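Local coordinates for Lin1840 protein (Listeria innocua serovar 6a, PDB 4ZOC) that probably hydrolyses terminal, non-reducing beta-D-glucosyl residues to release beta-D-glucose, as a family 3 glycoside hydrolase of beta-1,2-glucan metabolism, at residues E17-C22 / N323-A328; S603-E608 / N632-A637; A637-I642 / K665-A670. The protein carries 2 engineered substitutions. All coordinates share one frame; numbering follows the deposited sequence. Where two conformers were deposited one is given.

Contact 1 (E17-C22 / N323-A328); sequences EKIAQC and NLLDEA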
# COMPACT_ATOMS: atom_id res chain seq x y z
N GLU A 17 -5.69 43.49 12.75
CA GLU A 17 -7.09 43.01 12.63
C GLU A 17 -7.20 41.96 11.49
O GLU A 17 -7.89 40.95 11.60
CB GLU A 17 -8.06 44.16 12.32
CG GLU A 17 -8.46 44.94 13.56
CD GLU A 17 -9.11 46.26 13.28
OE1 GLU A 17 -9.00 46.80 12.15
OE2 GLU A 17 -9.71 46.75 14.26
N LYS A 18 -6.55 42.26 10.38
CA LYS A 18 -6.57 41.34 9.22
C LYS A 18 -5.93 40.02 9.60
O LYS A 18 -6.51 38.96 9.28
CB LYS A 18 -5.89 41.93 8.00
CG LYS A 18 -6.65 43.10 7.47
CD LYS A 18 -6.16 43.63 6.14
CE LYS A 18 -4.83 44.33 6.26
NZ LYS A 18 -4.54 44.96 4.96
N ILE A 19 -4.82 40.05 10.30
CA ILE A 19 -4.13 38.83 10.72
C ILE A 19 -5.06 37.95 11.61
O ILE A 19 -5.23 36.75 11.35
CB ILE A 19 -2.79 39.15 11.45
CG1 ILE A 19 -1.71 39.81 10.51
CG2 ILE A 19 -2.25 37.91 12.21
CD1 ILE A 19 -0.48 40.32 11.27
N ALA A 20 -5.69 38.53 12.63
CA ALA A 20 -6.54 37.76 13.52
C ALA A 20 -7.79 37.22 12.86
O ALA A 20 -8.34 36.18 13.31
CB ALA A 20 -6.89 38.61 14.75
N GLN A 21 -8.27 37.91 11.81
CA GLN A 21 -9.42 37.45 11.05
C GLN A 21 -9.13 36.01 10.54
O GLN A 21 -10.06 35.28 10.30
CB GLN A 21 -9.76 38.41 9.84
CG GLN A 21 -11.05 38.11 9.11
CD GLN A 21 -12.32 38.14 9.93
OE1 GLN A 21 -13.30 37.51 9.54
NE2 GLN A 21 -12.36 38.96 10.97
N CYS A 22 -7.86 35.66 10.36
CA CYS A 22 -7.44 34.36 9.84
C CYS A 22 -7.19 33.29 10.92
O CYS A 22 -6.56 32.27 10.62
CB CYS A 22 -6.18 34.50 8.96
SG CYS A 22 -6.45 35.60 7.55
N ASN A 323 -0.90 41.60 0.07
CA ASN A 323 -2.02 41.33 -0.81
C ASN A 323 -2.55 39.92 -0.60
O ASN A 323 -3.72 39.67 -0.77
CB ASN A 323 -1.64 41.42 -2.28
CG ASN A 323 -1.21 42.81 -2.66
OD1 ASN A 323 -1.74 43.80 -2.13
ND2 ASN A 323 -0.21 42.89 -3.50
N LEU A 324 -1.69 38.97 -0.30
CA LEU A 324 -2.21 37.61 -0.01
C LEU A 324 -3.07 37.63 1.24
O LEU A 324 -4.09 36.93 1.31
CB LEU A 324 -1.07 36.61 0.18
CG LEU A 324 -0.21 36.38 -1.06
CD1 LEU A 324 0.90 35.40 -0.73
CD2 LEU A 324 -1.00 35.95 -2.30
N LEU A 325 -2.61 38.34 2.27
CA LEU A 325 -3.47 38.51 3.45
C LEU A 325 -4.80 39.16 3.15
O LEU A 325 -5.85 38.66 3.62
CB LEU A 325 -2.73 39.24 4.58
CG LEU A 325 -3.54 39.58 5.81
CD1 LEU A 325 -3.99 38.30 6.49
CD2 LEU A 325 -2.65 40.45 6.75
N ASP A 326 -4.80 40.23 2.35
CA ASP A 326 -6.06 40.86 1.95
C ASP A 326 -7.01 39.92 1.21
O ASP A 326 -8.27 40.01 1.27
CB ASP A 326 -5.80 42.09 1.09
CG ASP A 326 -5.12 43.19 1.84
OD1 ASP A 326 -4.91 43.10 3.07
OD2 ASP A 326 -4.68 44.14 1.18
N GLU A 327 -6.43 39.03 0.44
CA GLU A 327 -7.24 38.06 -0.31
C GLU A 327 -7.91 37.08 0.65
O GLU A 327 -9.09 36.80 0.49
CB GLU A 327 -6.41 37.34 -1.41
CG GLU A 327 -6.09 38.28 -2.59
CD GLU A 327 -4.90 37.90 -3.45
OE1 GLU A 327 -4.50 36.71 -3.46
OE2 GLU A 327 -4.40 38.81 -4.17
N ALA A 328 -7.17 36.61 1.63
CA ALA A 328 -7.71 35.70 2.60
C ALA A 328 -8.81 36.40 3.44
O ALA A 328 -9.90 35.85 3.65
CB ALA A 328 -6.62 35.17 3.53

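Contact 2 (S603-E608 / N632-A637); sequences SYSEFE and NISDIA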
# COMPACT_ATOMS: atom_id res chain seq x y z
N SER A 603 -31.67 -9.48 -0.21
CA SER A 603 -33.02 -8.89 -0.03
C SER A 603 -33.93 -10.08 0.36
O SER A 603 -33.60 -11.23 0.05
CB SER A 603 -33.52 -8.31 -1.38
OG SER A 603 -34.91 -7.86 -1.38
N TYR A 604 -35.10 -9.76 0.95
CA TYR A 604 -36.20 -10.68 1.11
C TYR A 604 -36.96 -10.95 -0.22
O TYR A 604 -37.73 -11.90 -0.28
CB TYR A 604 -37.15 -10.25 2.23
CG TYR A 604 -36.47 -10.04 3.55
CD1 TYR A 604 -35.32 -10.79 3.90
CD2 TYR A 604 -36.98 -9.16 4.47
CE1 TYR A 604 -34.72 -10.65 5.14
CE2 TYR A 604 -36.38 -8.98 5.70
CZ TYR A 604 -35.23 -9.69 6.03
OH TYR A 604 -34.63 -9.45 7.28
N SER A 605 -36.75 -10.13 -1.22
CA SER A 605 -37.42 -10.22 -2.47
C SER A 605 -36.47 -10.86 -3.52
O SER A 605 -35.28 -11.16 -3.26
CB SER A 605 -37.79 -8.82 -2.94
OG SER A 605 -38.52 -8.06 -2.05
N GLU A 606 -36.99 -11.05 -4.70
CA GLU A 606 -36.21 -11.55 -5.85
C GLU A 606 -36.56 -10.69 -7.06
O GLU A 606 -37.71 -10.31 -7.26
CB GLU A 606 -36.69 -12.94 -6.16
CG GLU A 606 -35.98 -14.17 -5.74
CD GLU A 606 -36.37 -15.31 -6.73
OE1 GLU A 606 -37.53 -15.69 -6.74
OE2 GLU A 606 -35.55 -15.79 -7.57
N PHE A 607 -35.58 -10.36 -7.88
CA PHE A 607 -35.80 -9.43 -8.98
C PHE A 607 -35.29 -10.00 -10.26
O PHE A 607 -34.46 -10.84 -10.27
CB PHE A 607 -35.06 -8.13 -8.74
CG PHE A 607 -35.44 -7.45 -7.44
CD1 PHE A 607 -36.54 -6.58 -7.36
CD2 PHE A 607 -34.69 -7.68 -6.31
CE1 PHE A 607 -36.92 -5.99 -6.18
CE2 PHE A 607 -35.09 -7.12 -5.09
CZ PHE A 607 -36.15 -6.24 -5.05
N GLU A 608 -35.83 -9.50 -11.37
CA GLU A 608 -35.34 -9.86 -12.68
C GLU A 608 -35.07 -8.60 -13.45
O GLU A 608 -35.89 -7.67 -13.41
CB GLU A 608 -36.39 -10.67 -13.40
CG GLU A 608 -36.02 -12.13 -13.55
CD GLU A 608 -36.93 -12.80 -14.56
OE1 GLU A 608 -36.42 -13.46 -15.49
OE2 GLU A 608 -38.17 -12.61 -14.43
N ASN A 632 -40.04 -7.22 -9.76
CA ASN A 632 -40.09 -7.99 -8.54
C ASN A 632 -40.98 -9.22 -8.70
O ASN A 632 -42.18 -9.10 -8.81
CB ASN A 632 -40.61 -7.11 -7.41
CG ASN A 632 -40.67 -7.80 -6.04
OD1 ASN A 632 -40.53 -9.02 -5.88
ND2 ASN A 632 -40.93 -6.97 -5.01
N ILE A 633 -40.33 -10.39 -8.80
CA ILE A 633 -40.94 -11.64 -9.11
C ILE A 633 -41.30 -12.43 -7.86
O ILE A 633 -41.62 -13.62 -7.93
CB ILE A 633 -40.08 -12.46 -10.09
CG1 ILE A 633 -38.69 -12.79 -9.50
CG2 ILE A 633 -39.91 -11.71 -11.45
CD1 ILE A 633 -37.92 -13.87 -10.27
N SER A 634 -41.21 -11.80 -6.71
CA SER A 634 -41.58 -12.43 -5.41
C SER A 634 -42.89 -11.83 -4.91
O SER A 634 -43.50 -10.93 -5.55
CB SER A 634 -40.47 -12.22 -4.36
OG SER A 634 -40.45 -10.85 -3.87
N ASP A 635 -43.34 -12.30 -3.74
CA ASP A 635 -44.51 -11.82 -3.15
C ASP A 635 -44.20 -10.80 -2.07
O ASP A 635 -45.08 -10.48 -1.27
CB ASP A 635 -45.28 -13.02 -2.55
CG ASP A 635 -45.75 -13.97 -3.61
OD1 ASP A 635 -46.32 -13.51 -4.64
OD2 ASP A 635 -45.55 -15.16 -3.44
N ILE A 636 -42.97 -10.31 -2.04
CA ILE A 636 -42.54 -9.40 -0.95
C ILE A 636 -42.03 -8.09 -1.60
O ILE A 636 -41.21 -8.15 -2.46
CB ILE A 636 -41.44 -10.08 -0.13
CG1 ILE A 636 -41.99 -11.35 0.59
CG2 ILE A 636 -40.88 -9.13 0.90
CD1 ILE A 636 -40.92 -12.40 0.82
N ALA A 637 -42.57 -6.93 -1.22
CA ALA A 637 -42.14 -5.63 -1.73
C ALA A 637 -40.69 -5.40 -1.32
O ALA A 637 -40.28 -5.82 -0.22
CB ALA A 637 -43.01 -4.53 -1.15

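Contact 3 (A637-I642 / K665-A670); sequences AGKEVI and KVALQA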
# COMPACT_ATOMS: atom_id res chain seq x y z
N ALA A 637 -42.57 -6.93 -1.22
CA ALA A 637 -42.14 -5.63 -1.73
C ALA A 637 -40.69 -5.40 -1.32
O ALA A 637 -40.28 -5.82 -0.22
CB ALA A 637 -43.01 -4.53 -1.15
N GLY A 638 -39.91 -4.78 -2.19
CA GLY A 638 -38.53 -4.51 -1.85
C GLY A 638 -37.91 -3.59 -2.80
O GLY A 638 -38.53 -3.21 -3.82
N LYS A 639 -36.69 -3.17 -2.46
CA LYS A 639 -35.88 -2.32 -3.29
C LYS A 639 -34.61 -3.04 -3.79
O LYS A 639 -33.96 -3.80 -3.08
CB LYS A 639 -35.47 -1.07 -2.48
CG LYS A 639 -36.63 -0.15 -2.18
CD LYS A 639 -36.33 0.77 -1.04
CE LYS A 639 -37.57 1.54 -0.64
NZ LYS A 639 -37.06 2.56 0.29
N GLU A 640 -34.25 -2.77 -5.03
CA GLU A 640 -33.06 -3.32 -5.63
C GLU A 640 -32.24 -2.14 -6.13
O GLU A 640 -32.78 -1.08 -6.52
CB GLU A 640 -33.45 -4.22 -6.84
CG GLU A 640 -32.28 -4.88 -7.57
CD GLU A 640 -31.40 -5.74 -6.65
OE1 GLU A 640 -31.50 -6.99 -6.59
OE2 GLU A 640 -30.58 -5.12 -5.93
N VAL A 641 -30.92 -2.30 -6.14
CA VAL A 641 -29.99 -1.24 -6.66
C VAL A 641 -29.47 -1.70 -7.98
O VAL A 641 -28.58 -2.56 -8.05
CB VAL A 641 -28.84 -0.88 -5.65
CG1 VAL A 641 -27.92 0.22 -6.22
CG2 VAL A 641 -29.43 -0.42 -4.36
N ILE A 642 -30.01 -1.09 -9.06
CA ILE A 642 -29.50 -1.36 -10.42
C ILE A 642 -28.19 -0.57 -10.54
O ILE A 642 -28.16 0.61 -10.20
CB ILE A 642 -30.46 -0.91 -11.51
CG1 ILE A 642 -31.81 -1.61 -11.33
CG2 ILE A 642 -29.80 -1.06 -12.86
CD1 ILE A 642 -32.99 -1.09 -12.18
N LYS A 665 -31.68 3.11 -7.17
CA LYS A 665 -32.38 2.21 -6.27
C LYS A 665 -33.88 2.25 -6.59
O LYS A 665 -34.48 3.32 -6.63
CB LYS A 665 -32.13 2.60 -4.82
CG LYS A 665 -32.65 1.60 -3.83
CD LYS A 665 -32.09 2.03 -2.47
CE LYS A 665 -31.81 0.90 -1.60
NZ LYS A 665 -31.28 1.36 -0.29
N VAL A 666 -34.45 1.09 -6.84
CA VAL A 666 -35.81 1.03 -7.42
C VAL A 666 -36.69 0.26 -6.47
O VAL A 666 -36.37 -0.82 -6.11
CB VAL A 666 -35.81 0.38 -8.83
CG1 VAL A 666 -37.18 0.47 -9.47
CG2 VAL A 666 -34.83 1.04 -9.79
N ALA A 667 -37.78 0.88 -6.03
CA ALA A 667 -38.76 0.29 -5.14
C ALA A 667 -39.91 -0.39 -5.95
O ALA A 667 -40.42 0.19 -6.93
CB ALA A 667 -39.34 1.37 -4.27
N LEU A 668 -40.21 -1.62 -5.61
CA LEU A 668 -41.18 -2.40 -6.37
C LEU A 668 -42.04 -3.22 -5.46
O LEU A 668 -41.52 -3.98 -4.65
CB LEU A 668 -40.46 -3.37 -7.31
CG LEU A 668 -39.61 -2.73 -8.38
CD1 LEU A 668 -38.64 -3.73 -8.91
CD2 LEU A 668 -40.41 -2.10 -9.52
N GLN A 669 -43.35 -3.10 -5.61
CA GLN A 669 -44.24 -3.99 -4.92
C GLN A 669 -44.10 -5.38 -5.48
O GLN A 669 -43.51 -5.59 -6.56
CB GLN A 669 -45.68 -3.48 -5.08
CG GLN A 669 -45.91 -2.17 -4.35
CD GLN A 669 -45.87 -2.35 -2.84
OE1 GLN A 669 -46.61 -3.14 -2.29
NE2 GLN A 669 -44.98 -1.62 -2.16
N ALA A 670 -44.69 -6.33 -4.79
CA ALA A 670 -44.75 -7.69 -5.33
C ALA A 670 -45.34 -7.69 -6.76
O ALA A 670 -46.37 -7.09 -7.02
CB ALA A 670 -45.57 -8.56 -4.40

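Contact 1 (E17-C22 / N323-A328)
In the TIM-barrel domain at the N-terminal end of this family 3 glycoside hydrolase, helix 15-21, which leads into barrel strand 23-25, packs against helix 322-338, which comes after the last barrel strand, 301-302. The two short helical segments cross at 55° with their axes 9.5 Å apart at closest approach, so that early and late parts of the domain meet although about 300 residues separate them.

The apolar part is centred on Leu325. Its CG lies anti to the backbone N (chi1 175°), which carries the branched end across to the other helix, where the two methyls divide the work. Leu325 CD2 rests 3.8 Å from Lys18 CB and also reaches CG1 of Ile19, whose side chain it crosses at about a right angle although the CB of Ile19 points away from the partner helix. Leu325 CD1 turns to the other end of the segment and meets Cys22 SG at 3.8 Å. The same sulfur touches the methyl of Ala328, with Cys22 SG and Ala328 CB 4.0 Å apart, so the thiol lies against two apolar groups. Met294 of helix 286-295 packs on Leu325 and Ala328 as well, and Tyr307 of helix 306-316 on Cys22.

The ionic part lies at the Lys18 end. The lysine chain starts beside its backbone N and bends at chi3 (-71°), bringing the ammonium obliquely onto Asp326, a residue whose CB points away but whose carboxylate returns. Glu322 forms a second salt bridge with the same ammonium, and two carboxylates around one buried lysine would be expected to favour its charged form. Lys18 NZ reaches Asp326 OD1 at 2.7 Å, on the syn lone pair of that oxygen.

Contact 2 (S603-E608 / N632-A637)
Segment 632-637, the end of strand 624-632 and the turn-rich loop that links it to strand 638-648 of the fibronectin type III-like domain, combines an Asx turn with an ST turn and lies against the segment that enters strand 607-611. One antiparallel, non-hydrogen-bonded pair, Phe607 with Asn632, marks where regular sheet gives way to loop.

The tight side is polar and organised by Asn632. Its CG stands anti to the backbone N, laying the amide along the inside of the loop. Asn632 OD1 accepts twice in its carbonyl plane: from Ser634 N, closing the Asx turn, and from Ser634 OG at 2.7 Å. That hydroxyl in turn accepts from Ile636 N, closing the ST turn. At the other end of the amide, Asn632 ND2 donates to Ile636 O at 2.8 Å and almost straight (176°). The carbonyl of Ile636 is thus gripped twice, because Ser605 OG also donates to it from above its plane, with Ser605 OG and Ile636 O 2.7 Å apart. Ser605 is itself placed by Ser603, whose OG accepts from Ser605 N in a further ST turn. The Phe607 ring lies obliquely beside Asn632, the ring and amide planes 48° apart, with Phe607 CE1 4.0 Å from Asn632 CB.

The outer side is looser and exposed. Ile633 holds CG1 in the crowded position between N and carbonyl carbon (chi1 61°), placing its branches between two acidic chains: CD1 beside the carboxylate of Glu606, Ile633 CG2 3.6 Å from Glu608 OE2. Ile636 sets CG2 by Tyr604 CB, while the tyrosine ring turns off toward strand 376-380 and its OH bonds to Leu539 O. A single backbone bond joins the segments here, Ile633 N donating to Glu606 O at 3.0 Å from above the carbonyl plane.

Contact 3 (A637-I642 / K665-A670)
Strands 638-648 and 659-668 form an antiparallel beta hairpin of the fibronectin type III-like domain, and here the open end of that hairpin is fastened. Ala637 comes just before the paired strands; its methyl meets the amide end of Gln669, with Ala637 CB 3.7 Å from Gln669 NE2, the glutamine chain bending at chi2 (-69°) to get there. Gly638 and Leu668 then make a hydrogen-bonded pair: Gly638 N donates to Leu668 O at 3.0 Å, and Leu668 N returns a bond to Gly638 O. At Lys639, opposite Ala667, the strands come closer, and Lys639 CA lies 3.2 Å from Val666 O in a CA-H...O contact. The extended lysine chain runs over the methyl of Ala667, with Lys639 CG and Ala667 CB 3.7 Å apart. Glu640 and Val666 repeat the pair of backbone hydrogen bonds, Val666 N giving Glu640 O a 2.8 Å bond nearly along the C=O axis. The glutamate also folds back, Glu640 OE2 using its anti lone pair to take Val641 N at 2.8 Å, while Lys549 holds the same oxygen from outside. Val641 presents CG2 to the aliphatic chain of Lys665, with Val641 CG2 3.8 Å from Lys665 CG. Ile642 ends the segment, with CD1 against Val666 CG2 and Ile630 of strand 624-632 beside both. Lys639 NZ and Lys665 NZ lie 5.9 Å apart, yet each has an oxygen of Glu373 as partner, so one carboxylate probably offsets their repulsion and ties the hairpin to helix 361-374.

Overall arrangement
Contact 1 is the buried one: side chains join two helices of the TIM-barrel domain, in an apolar patch with a salt bridge at its edge. Contacts 2 and 3 lie on the opposite side of the chain's centre, about 53 to 60 Å away between centres, and hold neighbouring parts of the fibronectin type III-like region. Contact 2 is a surface loop kept in shape largely by side-chain-to-backbone bonds; contact 3, partly buried, relies on regular backbone pairing. These two share Ala637 and touch directly, Asn632 ND2 lying 3.1 Å from Leu668 O in a probable hydrogen bond, so the amide of Asn632 reaches the end of the hairpin as well.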